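Local coordinates for putative peptide ABC-transport system periplasmic peptide-binding protein (Campylobacter jejuni, PDB 4OET), which probably serves as the periplasmic solute-binding component of an ABC importer, delivering peptides or other small ligands to the membrane transporter, and also binds metal ions, at residues A[10-15]-A[196-201]; A[66-71]-A[181-186]; A[334-339]-A[375-380]; A[233-238]-A[279-284]. All coordinates share one frame; numbering follows the deposited sequence.

Contact 1: A[10-15]-A[196-201]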
loop_
_atom_site.group_PDB
_atom_site.type_symbol
_atom_site.label_atom_id
_atom_site.label_comp_id
_atom_site.label_asym_id
_atom_site.label_seq_id
_atom_site.Cartn_x
_atom_site.Cartn_y
_atom_site.Cartn_z
ATOM N N ALA A 10 17.297 -0.450 8.766
ATOM C CA ALA A 10 16.299 0.118 9.663
ATOM C C ALA A 10 14.935 0.138 8.998
ATOM O O ALA A 10 14.820 0.483 7.818
ATOM C CB ALA A 10 16.700 1.526 10.085
ATOM N N VAL A 11 13.899 -0.227 9.750
ATOM C CA VAL A 11 12.526 -0.030 9.284
ATOM C C VAL A 11 11.744 0.757 10.333
ATOM O O VAL A 11 12.086 0.735 11.521
ATOM C CB VAL A 11 11.805 -1.367 9.003
ATOM C CG1 VAL A 11 12.552 -2.171 7.943
ATOM C CG2 VAL A 11 11.652 -2.170 10.280
ATOM N N GLU A 12 10.722 1.482 9.886
ATOM C CA GLU A 12 9.946 2.339 10.777
ATOM C C GLU A 12 9.075 1.517 11.737
ATOM O O GLU A 12 8.841 1.923 12.875
ATOM C CB GLU A 12 9.084 3.332 9.981
ATOM C CG GLU A 12 7.833 2.748 9.342
ATOM C CD GLU A 12 6.887 3.811 8.800
ATOM O OE1 GLU A 12 5.796 3.433 8.319
ATOM O OE2 GLU A 12 7.221 5.018 8.849
ATOM N N ASN A 13 8.604 0.359 11.286
ATOM C CA ASN A 13 7.597 -0.378 12.043
ATOM C C ASN A 13 8.092 -1.714 12.580
ATOM O O ASN A 13 8.963 -2.339 11.989
ATOM C CB ASN A 13 6.379 -0.640 11.154
ATOM C CG ASN A 13 6.755 -1.334 9.844
ATOM O OD1 ASN A 13 7.726 -0.961 9.176
ATOM N ND2 ASN A 13 5.999 -2.373 9.491
ATOM N N GLU A 14 7.528 -2.147 13.703
ATOM C CA GLU A 14 7.781 -3.489 14.222
ATOM C C GLU A 14 6.487 -4.285 14.286
ATOM O O GLU A 14 5.514 -3.840 14.888
ATOM C CB GLU A 14 8.427 -3.450 15.612
ATOM C CG GLU A 14 8.724 -4.851 16.152
ATOM C CD GLU A 14 8.990 -4.882 17.649
ATOM O OE1 GLU A 14 8.130 -4.400 18.422
ATOM O OE2 GLU A 14 10.049 -5.413 18.052
ATOM N N ILE A 15 6.464 -5.452 13.654
ATOM C CA ILE A 15 5.265 -6.276 13.692
ATOM C C ILE A 15 5.196 -7.105 14.974
ATOM O O ILE A 15 6.208 -7.319 15.646
ATOM C CB ILE A 15 5.168 -7.192 12.456
ATOM C CG1 ILE A 15 6.523 -7.802 12.122
ATOM C CG2 ILE A 15 4.746 -6.388 11.255
ATOM C CD1 ILE A 15 6.933 -8.922 13.022
ATOM N N HIS A 196 14.371 -1.809 14.290
ATOM C CA HIS A 196 13.193 -0.961 14.380
ATOM C C HIS A 196 13.583 0.452 14.788
ATOM O O HIS A 196 14.010 0.682 15.920
ATOM C CB HIS A 196 12.168 -1.511 15.374
ATOM C CG HIS A 196 11.032 -0.568 15.632
ATOM N ND1 HIS A 196 10.653 -0.186 16.901
ATOM C CD2 HIS A 196 10.213 0.094 14.779
ATOM C CE1 HIS A 196 9.639 0.658 16.820
ATOM N NE2 HIS A 196 9.355 0.847 15.544
ATOM N N ILE A 197 13.445 1.398 13.864
ATOM C CA ILE A 197 13.694 2.796 14.198
ATOM C C ILE A 197 12.558 3.640 13.656
ATOM O O ILE A 197 12.462 3.865 12.451
ATOM C CB ILE A 197 15.048 3.313 13.635
ATOM C CG1 ILE A 197 16.211 2.430 14.099
ATOM C CG2 ILE A 197 15.300 4.755 14.080
ATOM C CD1 ILE A 197 17.586 2.957 13.701
ATOM N N PHE A 198 11.680 4.095 14.542
ATOM C CA PHE A 198 10.533 4.864 14.083
ATOM C C PHE A 198 10.864 6.316 13.792
ATOM O O PHE A 198 10.325 6.895 12.850
ATOM C CB PHE A 198 9.380 4.810 15.080
ATOM C CG PHE A 198 8.118 5.427 14.546
ATOM C CD1 PHE A 198 7.736 6.707 14.937
ATOM C CD2 PHE A 198 7.337 4.748 13.614
ATOM C CE1 PHE A 198 6.579 7.290 14.431
ATOM C CE2 PHE A 198 6.179 5.326 13.101
ATOM C CZ PHE A 198 5.800 6.599 13.510
ATOM N N ASP A 199 11.721 6.924 14.600
ATOM C CA ASP A 199 11.997 8.334 14.386
ATOM C C ASP A 199 12.938 8.527 13.199
ATOM O O ASP A 199 14.026 7.941 13.151
ATOM C CB ASP A 199 12.582 8.981 15.635
ATOM C CG ASP A 199 12.474 10.489 15.592
ATOM O OD1 ASP A 199 11.406 11.019 15.972
ATOM O OD2 ASP A 199 13.443 11.142 15.143
ATOM N N PRO A 200 12.516 9.365 12.237
ATOM C CA PRO A 200 13.289 9.648 11.024
ATOM C C PRO A 200 14.649 10.255 11.345
ATOM O O PRO A 200 15.632 9.897 10.702
ATOM C CB PRO A 200 12.405 10.643 10.263
ATOM C CG PRO A 200 11.023 10.365 10.755
ATOM C CD PRO A 200 11.207 10.042 12.213
ATOM N N SER A 201 14.703 11.147 12.329
ATOM C CA SER A 201 15.963 11.780 12.703
ATOM C C SER A 201 16.943 10.774 13.269
ATOM O O SER A 201 18.145 10.840 12.993
ATOM C CB SER A 201 15.728 12.891 13.730
ATOM O OG SER A 201 14.870 13.895 13.219
HETATM O O HOH W 1 8.442 7.506 10.877
#

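Contact 2: A[66-71]-A[181-186]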
loop_
_atom_site.group_PDB
_atom_site.type_symbol
_atom_site.label_atom_id
_atom_site.label_comp_id
_atom_site.label_asym_id
_atom_site.label_seq_id
_atom_site.Cartn_x
_atom_site.Cartn_y
_atom_site.Cartn_z
ATOM N N PHE A 66 1.359 -25.154 -10.872
ATOM C CA PHE A 66 2.416 -26.155 -10.832
ATOM C C PHE A 66 3.592 -25.633 -10.014
ATOM O O PHE A 66 4.169 -24.572 -10.303
ATOM C CB PHE A 66 2.812 -26.555 -12.252
ATOM C CG PHE A 66 1.642 -27.014 -13.082
ATOM C CD1 PHE A 66 1.115 -28.286 -12.905
ATOM C CD2 PHE A 66 1.023 -26.153 -13.979
ATOM C CE1 PHE A 66 0.020 -28.717 -13.646
ATOM C CE2 PHE A 66 -0.073 -26.570 -14.722
ATOM C CZ PHE A 66 -0.576 -27.856 -14.557
ATOM N N LEU A 67 3.933 -26.399 -8.981
ATOM C CA LEU A 67 4.862 -25.953 -7.960
ATOM C C LEU A 67 6.275 -26.437 -8.209
ATOM O O LEU A 67 6.490 -27.471 -8.843
ATOM C CB LEU A 67 4.402 -26.451 -6.593
ATOM C CG LEU A 67 2.993 -26.073 -6.144
ATOM C CD1 LEU A 67 2.709 -26.699 -4.789
ATOM C CD2 LEU A 67 2.839 -24.557 -6.082
ATOM N N ARG A 68 7.231 -25.691 -7.667
ATOM C CA ARG A 68 8.618 -26.117 -7.627
ATOM C C ARG A 68 8.713 -27.322 -6.701
ATOM O O ARG A 68 8.006 -27.388 -5.696
ATOM C CB ARG A 68 9.512 -24.986 -7.126
ATOM C CG ARG A 68 9.695 -23.838 -8.111
ATOM C CD ARG A 68 10.711 -22.854 -7.568
ATOM N NE ARG A 68 12.058 -23.407 -7.709
ATOM C CZ ARG A 68 13.075 -22.776 -8.286
ATOM N NH1 ARG A 68 12.912 -21.544 -8.758
ATOM N NH2 ARG A 68 14.259 -23.373 -8.365
ATOM N N ASP A 69 9.553 -28.288 -7.041
ATOM C CA ASP A 69 9.713 -29.447 -6.175
ATOM C C ASP A 69 11.071 -29.404 -5.479
ATOM O O ASP A 69 11.479 -30.367 -4.834
ATOM C CB ASP A 69 9.537 -30.745 -6.965
ATOM C CG ASP A 69 10.426 -30.817 -8.189
ATOM O OD1 ASP A 69 10.166 -31.688 -9.041
ATOM O OD2 ASP A 69 11.373 -30.013 -8.312
ATOM N N ASP A 70 11.765 -28.279 -5.620
ATOM C CA ASP A 70 13.120 -28.150 -5.096
ATOM C C ASP A 70 13.181 -27.172 -3.927
ATOM O O ASP A 70 14.258 -26.682 -3.573
ATOM C CB ASP A 70 14.068 -27.701 -6.215
ATOM C CG ASP A 70 13.661 -26.363 -6.822
ATOM O OD1 ASP A 70 12.512 -25.926 -6.591
ATOM O OD2 ASP A 70 14.478 -25.752 -7.547
ATOM N N VAL A 71 12.033 -26.919 -3.304
ATOM C CA VAL A 71 11.956 -25.891 -2.269
ATOM C C VAL A 71 11.909 -26.491 -0.873
ATOM O O VAL A 71 11.146 -27.423 -0.605
ATOM C CB VAL A 71 10.728 -24.981 -2.458
ATOM C CG1 VAL A 71 10.568 -24.052 -1.263
ATOM C CG2 VAL A 71 10.851 -24.188 -3.753
ATOM N N HIS A 181 19.750 -22.703 1.232
ATOM C CA HIS A 181 19.086 -23.444 0.172
ATOM C C HIS A 181 17.961 -22.644 -0.467
ATOM O O HIS A 181 16.934 -23.205 -0.847
ATOM C CB HIS A 181 18.541 -24.764 0.705
ATOM C CG HIS A 181 19.603 -25.722 1.140
ATOM N ND1 HIS A 181 19.737 -26.146 2.445
ATOM C CD2 HIS A 181 20.578 -26.347 0.438
ATOM C CE1 HIS A 181 20.750 -26.991 2.529
ATOM N NE2 HIS A 181 21.278 -27.129 1.326
ATOM N N PHE A 182 18.149 -21.336 -0.589
ATOM C CA PHE A 182 17.167 -20.508 -1.281
ATOM C C PHE A 182 17.121 -20.881 -2.770
ATOM O O PHE A 182 18.156 -20.983 -3.436
ATOM C CB PHE A 182 17.471 -19.020 -1.096
ATOM C CG PHE A 182 16.335 -18.127 -1.485
ATOM C CD1 PHE A 182 15.037 -18.415 -1.076
ATOM C CD2 PHE A 182 16.556 -17.002 -2.265
ATOM C CE1 PHE A 182 13.983 -17.597 -1.440
ATOM C CE2 PHE A 182 15.506 -16.175 -2.632
ATOM C CZ PHE A 182 14.217 -16.474 -2.221
ATOM N N TYR A 183 15.909 -21.128 -3.259
ATOM C CA TYR A 183 15.657 -21.678 -4.594
ATOM C C TYR A 183 15.767 -20.665 -5.737
ATOM O O TYR A 183 15.967 -21.048 -6.887
ATOM C CB TYR A 183 14.270 -22.327 -4.616
ATOM C CG TYR A 183 13.176 -21.360 -4.229
ATOM C CD1 TYR A 183 12.818 -21.183 -2.898
ATOM C CD2 TYR A 183 12.517 -20.608 -5.192
ATOM C CE1 TYR A 183 11.836 -20.287 -2.538
ATOM C CE2 TYR A 183 11.535 -19.713 -4.840
ATOM C CZ TYR A 183 11.201 -19.557 -3.513
ATOM O OH TYR A 183 10.218 -18.672 -3.164
ATOM N N LEU A 184 15.561 -19.386 -5.436
ATOM C CA LEU A 184 15.596 -18.345 -6.465
ATOM C C LEU A 184 17.023 -18.038 -6.894
ATOM O O LEU A 184 17.316 -17.886 -8.079
ATOM C CB LEU A 184 14.920 -17.067 -5.963
ATOM C CG LEU A 184 13.396 -17.006 -6.117
ATOM C CD1 LEU A 184 12.858 -15.620 -5.781
ATOM C CD2 LEU A 184 12.975 -17.428 -7.518
ATOM N N ASP A 185 17.903 -17.927 -5.908
ATOM C CA ASP A 185 19.288 -17.546 -6.136
ATOM C C ASP A 185 20.053 -17.801 -4.859
ATOM O O ASP A 185 19.459 -18.113 -3.830
ATOM C CB ASP A 185 19.406 -16.074 -6.549
ATOM C CG ASP A 185 20.736 -15.755 -7.210
ATOM O OD1 ASP A 185 21.618 -16.638 -7.237
ATOM O OD2 ASP A 185 20.914 -14.615 -7.688
ATOM N N LYS A 186 21.370 -17.677 -4.924
ATOM C CA LYS A 186 22.190 -17.809 -3.737
ATOM C C LYS A 186 22.121 -16.500 -2.956
ATOM O O LYS A 186 22.362 -15.427 -3.515
ATOM C CB LYS A 186 23.630 -18.161 -4.113
ATOM C CG LYS A 186 24.519 -18.434 -2.924
ATOM C CD LYS A 186 25.874 -18.979 -3.336
ATOM C CE LYS A 186 26.634 -19.387 -2.099
ATOM N NZ LYS A 186 25.680 -20.002 -1.136
#

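Contact 3: A[334-339]-A[375-380]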
loop_
_atom_site.group_PDB
_atom_site.type_symbol
_atom_site.label_atom_id
_atom_site.label_comp_id
_atom_site.label_asym_id
_atom_site.label_seq_id
_atom_site.Cartn_x
_atom_site.Cartn_y
_atom_site.Cartn_z
ATOM N N GLU A 334 -14.822 20.316 8.964
ATOM C CA GLU A 334 -13.596 19.884 9.626
ATOM C C GLU A 334 -12.691 19.057 8.716
ATOM O O GLU A 334 -13.167 18.273 7.895
ATOM C CB GLU A 334 -13.940 19.087 10.888
ATOM C CG GLU A 334 -14.582 19.942 11.987
ATOM C CD GLU A 334 -15.005 19.134 13.205
ATOM O OE1 GLU A 334 -15.039 17.882 13.125
ATOM O OE2 GLU A 334 -15.286 19.757 14.254
ATOM N N ILE A 335 -11.383 19.248 8.866
ATOM C CA ILE A 335 -10.387 18.433 8.181
ATOM C C ILE A 335 -9.592 17.641 9.213
ATOM O O ILE A 335 -8.814 18.214 9.977
ATOM C CB ILE A 335 -9.424 19.285 7.325
ATOM C CG1 ILE A 335 -10.208 20.100 6.285
ATOM C CG2 ILE A 335 -8.411 18.399 6.619
ATOM C CD1 ILE A 335 -9.345 21.075 5.490
ATOM N N TRP A 336 -9.802 16.328 9.247
ATOM C CA TRP A 336 -9.177 15.487 10.261
ATOM C C TRP A 336 -7.928 14.785 9.749
ATOM O O TRP A 336 -7.863 14.339 8.598
ATOM C CB TRP A 336 -10.159 14.446 10.785
ATOM C CG TRP A 336 -11.235 14.998 11.665
ATOM C CD1 TRP A 336 -12.188 15.898 11.318
ATOM C CD2 TRP A 336 -11.481 14.657 13.037
ATOM N NE1 TRP A 336 -13.012 16.148 12.388
ATOM C CE2 TRP A 336 -12.600 15.396 13.455
ATOM C CE3 TRP A 336 -10.864 13.793 13.946
ATOM C CZ2 TRP A 336 -13.120 15.303 14.752
ATOM C CZ3 TRP A 336 -11.374 13.704 15.231
ATOM C CH2 TRP A 336 -12.493 14.453 15.622
ATOM N N ALA A 337 -6.928 14.719 10.621
ATOM C CA ALA A 337 -5.693 14.021 10.329
ATOM C C ALA A 337 -5.204 13.267 11.565
ATOM O O ALA A 337 -5.434 13.693 12.703
ATOM C CB ALA A 337 -4.640 15.003 9.852
ATOM N N MET A 338 -4.527 12.145 11.335
ATOM C CA MET A 338 -3.869 11.415 12.409
ATOM C C MET A 338 -2.717 12.249 12.953
ATOM O O MET A 338 -1.863 12.706 12.195
ATOM C CB MET A 338 -3.360 10.056 11.914
ATOM C CG MET A 338 -4.418 9.168 11.250
ATOM S SD MET A 338 -5.779 8.706 12.352
ATOM C CE MET A 338 -6.192 7.090 11.688
ATOM N N SER A 339 -2.701 12.456 14.264
ATOM C CA SER A 339 -1.714 13.331 14.887
ATOM C C SER A 339 -0.303 12.748 14.834
ATOM O O SER A 339 0.678 13.471 14.980
ATOM C CB SER A 339 -2.104 13.611 16.343
ATOM O OG SER A 339 -1.935 12.451 17.140
ATOM N N SER A 375 -14.699 7.537 9.388
ATOM C CA SER A 375 -15.850 7.436 8.495
ATOM C C SER A 375 -16.965 8.358 8.980
ATOM O O SER A 375 -18.001 8.488 8.328
ATOM C CB SER A 375 -16.357 5.998 8.411
ATOM O OG SER A 375 -16.837 5.563 9.670
ATOM N N LYS A 376 -16.743 8.997 10.128
ATOM C CA LYS A 376 -17.739 9.887 10.723
ATOM C C LYS A 376 -17.286 11.340 10.851
ATOM O O LYS A 376 -17.904 12.118 11.588
ATOM C CB LYS A 376 -18.137 9.383 12.114
ATOM C CG LYS A 376 -19.321 8.432 12.143
ATOM C CD LYS A 376 -18.896 6.988 11.934
ATOM C CE LYS A 376 -19.755 6.045 12.759
ATOM N NZ LYS A 376 -21.204 6.219 12.470
ATOM N N VAL A 377 -16.209 11.705 10.161
ATOM C CA VAL A 377 -15.760 13.097 10.158
ATOM C C VAL A 377 -16.017 13.710 8.787
ATOM O O VAL A 377 -16.140 12.981 7.803
ATOM C CB VAL A 377 -14.255 13.217 10.520
ATOM C CG1 VAL A 377 -14.004 12.635 11.895
ATOM C CG2 VAL A 377 -13.385 12.520 9.484
ATOM N N ASP A 378 -16.063 15.039 8.715
ATOM C CA ASP A 378 -16.414 15.719 7.468
ATOM C C ASP A 378 -15.429 15.379 6.360
ATOM O O ASP A 378 -15.815 15.109 5.222
ATOM C CB ASP A 378 -16.457 17.233 7.672
ATOM C CG ASP A 378 -17.551 17.664 8.625
ATOM O OD1 ASP A 378 -18.575 16.947 8.725
ATOM O OD2 ASP A 378 -17.385 18.721 9.276
ATOM N N SER A 379 -14.149 15.397 6.695
ATOM C CA SER A 379 -13.111 15.079 5.719
ATOM C C SER A 379 -11.898 14.533 6.450
ATOM O O SER A 379 -11.716 14.789 7.639
ATOM C CB SER A 379 -12.747 16.306 4.871
ATOM O OG SER A 379 -12.151 17.312 5.663
ATOM N N PHE A 380 -11.077 13.773 5.739
ATOM C CA PHE A 380 -9.980 13.062 6.370
ATOM C C PHE A 380 -8.779 12.955 5.460
ATOM O O PHE A 380 -8.898 12.540 4.308
ATOM C CB PHE A 380 -10.440 11.668 6.792
ATOM C CG PHE A 380 -9.372 10.844 7.445
ATOM C CD1 PHE A 380 -9.011 9.618 6.907
ATOM C CD2 PHE A 380 -8.720 11.296 8.586
ATOM C CE1 PHE A 380 -8.021 8.843 7.502
ATOM C CE2 PHE A 380 -7.727 10.532 9.185
ATOM C CZ PHE A 380 -7.378 9.302 8.643
HETATM O O HOH W 2 -16.686 15.986 11.587
#

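Contact 4: A[233-238]-A[279-284]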
loop_
_atom_site.group_PDB
_atom_site.type_symbol
_atom_site.label_atom_id
_atom_site.label_comp_id
_atom_site.label_asym_id
_atom_site.label_seq_id
_atom_site.Cartn_x
_atom_site.Cartn_y
_atom_site.Cartn_z
ATOM N N ILE A 233 22.013 7.503 -2.664
ATOM C CA ILE A 233 20.582 7.745 -2.476
ATOM C C ILE A 233 19.792 7.214 -3.659
ATOM O O ILE A 233 19.920 7.718 -4.770
ATOM C CB ILE A 233 20.257 9.246 -2.333
ATOM C CG1 ILE A 233 21.023 9.873 -1.161
ATOM C CG2 ILE A 233 18.757 9.455 -2.174
ATOM C CD1 ILE A 233 21.032 11.399 -1.198
ATOM N N LEU A 234 18.970 6.197 -3.436
ATOM C CA LEU A 234 18.142 5.712 -4.520
ATOM C C LEU A 234 16.744 6.284 -4.372
ATOM O O LEU A 234 16.058 6.049 -3.372
ATOM C CB LEU A 234 18.120 4.181 -4.553
ATOM C CG LEU A 234 19.313 3.553 -5.290
ATOM C CD1 LEU A 234 19.263 2.035 -5.228
ATOM C CD2 LEU A 234 19.369 4.021 -6.740
ATOM N N ARG A 235 16.325 7.043 -5.373
ATOM C CA ARG A 235 15.004 7.649 -5.355
ATOM C C ARG A 235 13.978 6.648 -5.850
ATOM O O ARG A 235 14.047 6.183 -6.990
ATOM C CB ARG A 235 14.970 8.906 -6.215
ATOM C CG ARG A 235 13.617 9.569 -6.234
ATOM C CD ARG A 235 13.679 10.937 -6.853
ATOM N NE ARG A 235 12.346 11.515 -6.972
ATOM C CZ ARG A 235 12.115 12.816 -7.080
ATOM N NH1 ARG A 235 10.873 13.261 -7.185
ATOM N NH2 ARG A 235 13.136 13.662 -7.077
ATOM N N GLU A 236 13.023 6.314 -4.993
ATOM C CA GLU A 236 12.074 5.259 -5.310
ATOM C C GLU A 236 10.672 5.796 -5.556
ATOM O O GLU A 236 10.110 6.501 -4.721
ATOM C CB GLU A 236 12.039 4.229 -4.182
ATOM C CG GLU A 236 13.375 3.568 -3.881
ATOM C CD GLU A 236 13.301 2.055 -3.966
ATOM O OE1 GLU A 236 12.611 1.544 -4.874
ATOM O OE2 GLU A 236 13.925 1.379 -3.122
ATOM N N LYS A 237 10.111 5.456 -6.710
ATOM C CA LYS A 237 8.709 5.732 -6.983
ATOM C C LYS A 237 7.819 4.809 -6.162
ATOM O O LYS A 237 8.176 3.662 -5.900
ATOM C CB LYS A 237 8.400 5.565 -8.469
ATOM C CG LYS A 237 8.382 6.862 -9.247
ATOM C CD LYS A 237 7.695 6.680 -10.586
ATOM C CE LYS A 237 8.617 7.059 -11.729
ATOM N NZ LYS A 237 8.964 8.512 -11.714
ATOM N N SER A 238 6.660 5.312 -5.750
ATOM C CA SER A 238 5.693 4.484 -5.045
ATOM C C SER A 238 4.291 4.734 -5.576
ATOM O O SER A 238 4.034 5.748 -6.227
ATOM C CB SER A 238 5.733 4.751 -3.540
ATOM O OG SER A 238 4.976 5.902 -3.205
ATOM N N TYR A 279 10.001 15.753 -4.218
ATOM C CA TYR A 279 10.202 14.315 -4.039
ATOM C C TYR A 279 8.864 13.590 -4.066
ATOM O O TYR A 279 8.575 12.740 -3.222
ATOM C CB TYR A 279 10.931 14.026 -2.726
ATOM C CG TYR A 279 12.135 13.121 -2.885
ATOM C CD1 TYR A 279 12.032 11.761 -2.658
ATOM C CD2 TYR A 279 13.367 13.630 -3.276
ATOM C CE1 TYR A 279 13.120 10.926 -2.802
ATOM C CE2 TYR A 279 14.472 12.797 -3.426
ATOM C CZ TYR A 279 14.334 11.445 -3.186
ATOM O OH TYR A 279 15.406 10.595 -3.327
ATOM N N ALA A 280 8.049 13.950 -5.050
ATOM C CA ALA A 280 6.668 13.500 -5.143
ATOM C C ALA A 280 6.076 14.050 -6.428
ATOM O O ALA A 280 6.705 14.868 -7.113
ATOM C CB ALA A 280 5.850 13.958 -3.927
ATOM N N PHE A 281 4.857 13.631 -6.742
ATOM C CA PHE A 281 4.192 14.127 -7.937
ATOM C C PHE A 281 2.758 14.456 -7.615
ATOM O O PHE A 281 2.164 13.833 -6.733
ATOM C CB PHE A 281 4.234 13.092 -9.063
ATOM C CG PHE A 281 5.604 12.604 -9.382
ATOM C CD1 PHE A 281 6.332 13.189 -10.404
ATOM C CD2 PHE A 281 6.174 11.558 -8.659
ATOM C CE1 PHE A 281 7.604 12.741 -10.710
ATOM C CE2 PHE A 281 7.448 11.102 -8.954
ATOM C CZ PHE A 281 8.169 11.695 -9.979
ATOM N N VAL A 282 2.200 15.413 -8.353
ATOM C CA VAL A 282 0.804 15.785 -8.188
ATOM C C VAL A 282 -0.036 14.578 -8.548
ATOM O O VAL A 282 0.225 13.921 -9.553
ATOM C CB VAL A 282 0.413 16.981 -9.084
ATOM C CG1 VAL A 282 -1.106 17.174 -9.110
ATOM C CG2 VAL A 282 1.119 18.255 -8.620
ATOM N N ALA A 283 -1.005 14.250 -7.700
ATOM C CA ALA A 283 -1.904 13.124 -7.955
ATOM C C ALA A 283 -3.231 13.614 -8.515
ATOM O O ALA A 283 -3.701 14.694 -8.142
ATOM C CB ALA A 283 -2.136 12.311 -6.676
ATOM N N ASN A 284 -3.822 12.840 -9.425
ATOM C CA ASN A 284 -5.167 13.151 -9.921
ATOM C C ASN A 284 -6.134 11.982 -9.755
ATOM O O ASN A 284 -7.344 12.181 -9.660
ATOM C CB ASN A 284 -5.116 13.560 -11.388
ATOM C CG ASN A 284 -4.315 14.828 -11.605
ATOM O OD1 ASN A 284 -4.765 15.927 -11.274
ATOM N ND2 ASN A 284 -3.121 14.677 -12.161
#

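Contact 1: A[10-15]-A[196-201]
Ile197 N donates to Val11 O (2.8 Å, N-H...O angle 160°) where the last residues of two parallel strands lie side by side, Val11 bridging to His196. This end of the contact is buried and closely packed. Ala10 CB touches Ile197 CD1 at 4.0 Å, and Ile197 also touches Ile202 and Ala203 of helix 200-208. One step further, the hydrogen on Glu12 CA points almost straight at Ile197 O, with the CA to O distance 3.4 Å. The pairing belongs to a mixed four-stranded sheet, with strand 6-11 at its edge beside 191-196. Because His196 has CG anti to its backbone nitrogen (chi1 172°), the imidazole reaches along segment 10-15: Glu14 CB lies over one ring face, 4.0 Å from the centroid, while the Glu14 carboxylate turns away to Lys170 and Gly171. The solvent side is looser. There the exposed Phe198 turns a ring edge to Glu12, CD2 standing 3.3 Å from Glu12 O, and a water over the ring face donates to Phe198 O (2.8 Å) and weakly to Glu12 OE2; Glu12 OE1 is held by His481.

Contact 2: A[66-71]-A[181-186]
A small surface contact, built on Arg68, Val71 and Tyr183, joins the turn that follows strand 62-67 to the loop between strands 173-178 and 191-196. Tyr183 provides most of the surface from its side. Its CG sits between the backbone nitrogen and the carbonyl carbon (chi1 57°), which directs the ring at segment 66-71. Val71 CG2 covers one ring face, 4.0 Å from the centroid in a CH-pi contact, and leans toward the CG-CD1 side of the ring; CG1 of the same valine adds a touch on CD1. Arg68 comes to the ring edge instead, its NH1 3.7 Å from Tyr183 CD2. The same CD2 lies over one face of the guanidinium, and the two planes are inclined at 58°, far from a stack. Arg68 grips Asp70 side-on in a salt bridge within the segment, NE and NH2 each meeting the syn lone pair of one carboxylate oxygen, which holds the guanidinium in place; Arg68 NE to Asp70 OD1 is 2.8 Å and nearly straight. At the far end of the ring the Tyr183 hydroxyl is hydrogen-bonded to Asp49 and Ser35. The contact thus joins a loop of the four-stranded mixed sheet to the antiparallel sheet 51-56, 62-67, 107-112 and 117-122, consistent with the additional N-terminal subdomain of the larger, OppA- and DppA-like solute-binding proteins of family 5.

Contact 3: A[334-339]-A[375-380]
Val377 packs over the indole face of Trp336 beside a parallel strand pairing: strand 329-338 has 379-384 on one flank and 361-367 on the other, the latter reached through helix 342-357 in a beta-alpha-beta unit. The bump is Val377 CG1, which covers the five-membered ring, 3.4 Å from its centroid and only 10° off the normal, while CB fills in toward Trp336 CD1. The turn of the indole is held at its edge, where Trp336 NE1 donates in the ring plane to Glu334 OE1 (2.8 Å). A second fit lies further along the strand. Met338, bent at chi2 and chi3, curls its chain about the outer end of Phe380: CG lies at the ring edge in plane, CE is 3.9 Å from Phe380 CZ, and SD makes an edge-on Met-aromatic contact, 5.2 Å from the ring centroid. Phe380 also stacks on Tyr374. Between these two fits the backbones join through Trp336 N and Ser379 O at 2.9 Å. At the beginning of segment 334-339, Asp378 OD2 takes Glu334 N on its anti lone pair at 3.0 Å. The two acids come close here, Glu334 OE1 lying 4.6 Å from Asp378 OD2; a water spans from Glu334 OE1 to Asp378 N. Ser379 OG donates to Glu334 O, 2.6 Å away, well to the side of the carbonyl axis at a C=O...O angle of 130°.

Contact 4: A[233-238]-A[279-284]
Tyr279 receives Arg235 along nearly its whole ring, the two side chains sliding past each other in opposite directions. The arginine starts at the phenol end, where CB is 3.4 Å from Tyr279 OH, and Ile233 CG2 touches the same hydroxyl oxygen at 3.7 Å. With CG anti to the backbone nitrogen (chi1 180°) and the chain extended as far as NE, Arg235 then runs back over the ring. Its CD makes a CH-pi contact 4.1 Å from the centroid. Beyond it the guanidinium lies flat on the same aromatic group: Arg235 CZ is 4.2 Å from the Tyr279 centroid, and the planes are inclined by only 18°, a stacked cation-pi pair. NH1 projects past the ring to the tyrosine backbone, 3.4 Å from Tyr279 CA. At Ala280, where strand 280-282 begins, Arg235 NH1 comes up to the backbone nitrogen. Phe281 turns toward segment 233-238 again. Its CZ lies 3.7 Å from Lys237 NZ, the lysine chain crossing the phenylalanine at about a right angle. The strand axes stay 8.9 Å apart because strand 454-467, antiparallel to both, lies between them, and these side chains reach across it in the large mixed sheet. From that intervening strand Asp461 forms a salt bridge with Arg235 NE, while NH1 binds Asp278 O and NH2 a glycerol, probably from the crystallisation liquor. With ring face, carboxylate and carbonyl all meeting one guanidinium, its positive charge is probably well stabilised and its orientation restricted, although a crystal neighbour also touches Arg235.

How the contacts relate
Contacts 3 and 4 belong to one large mixed sheet, in which strands 231-246 and 379-384 are neighbours; their centres are about 25 Å apart. Contact 1 completes a different, four-stranded sheet, and contact 2, nested within the chain loop that contact 1 closes, lies about 31 Å from it between centres. Contacts 2 and 3 are the most distant pair, about 47 Å between centres. Nearest to the observed magnesium ligand Asn31 are contacts 1 and 2: the side chains of Asn13 and Tyr183 each come within about 10 Å of its side chain. Contacts 3 and 4 lie away from that site; glycerol, probably from the crystallisation liquor, lies about 4 Å from the Met338 side chain and about 3 Å from that of Arg235.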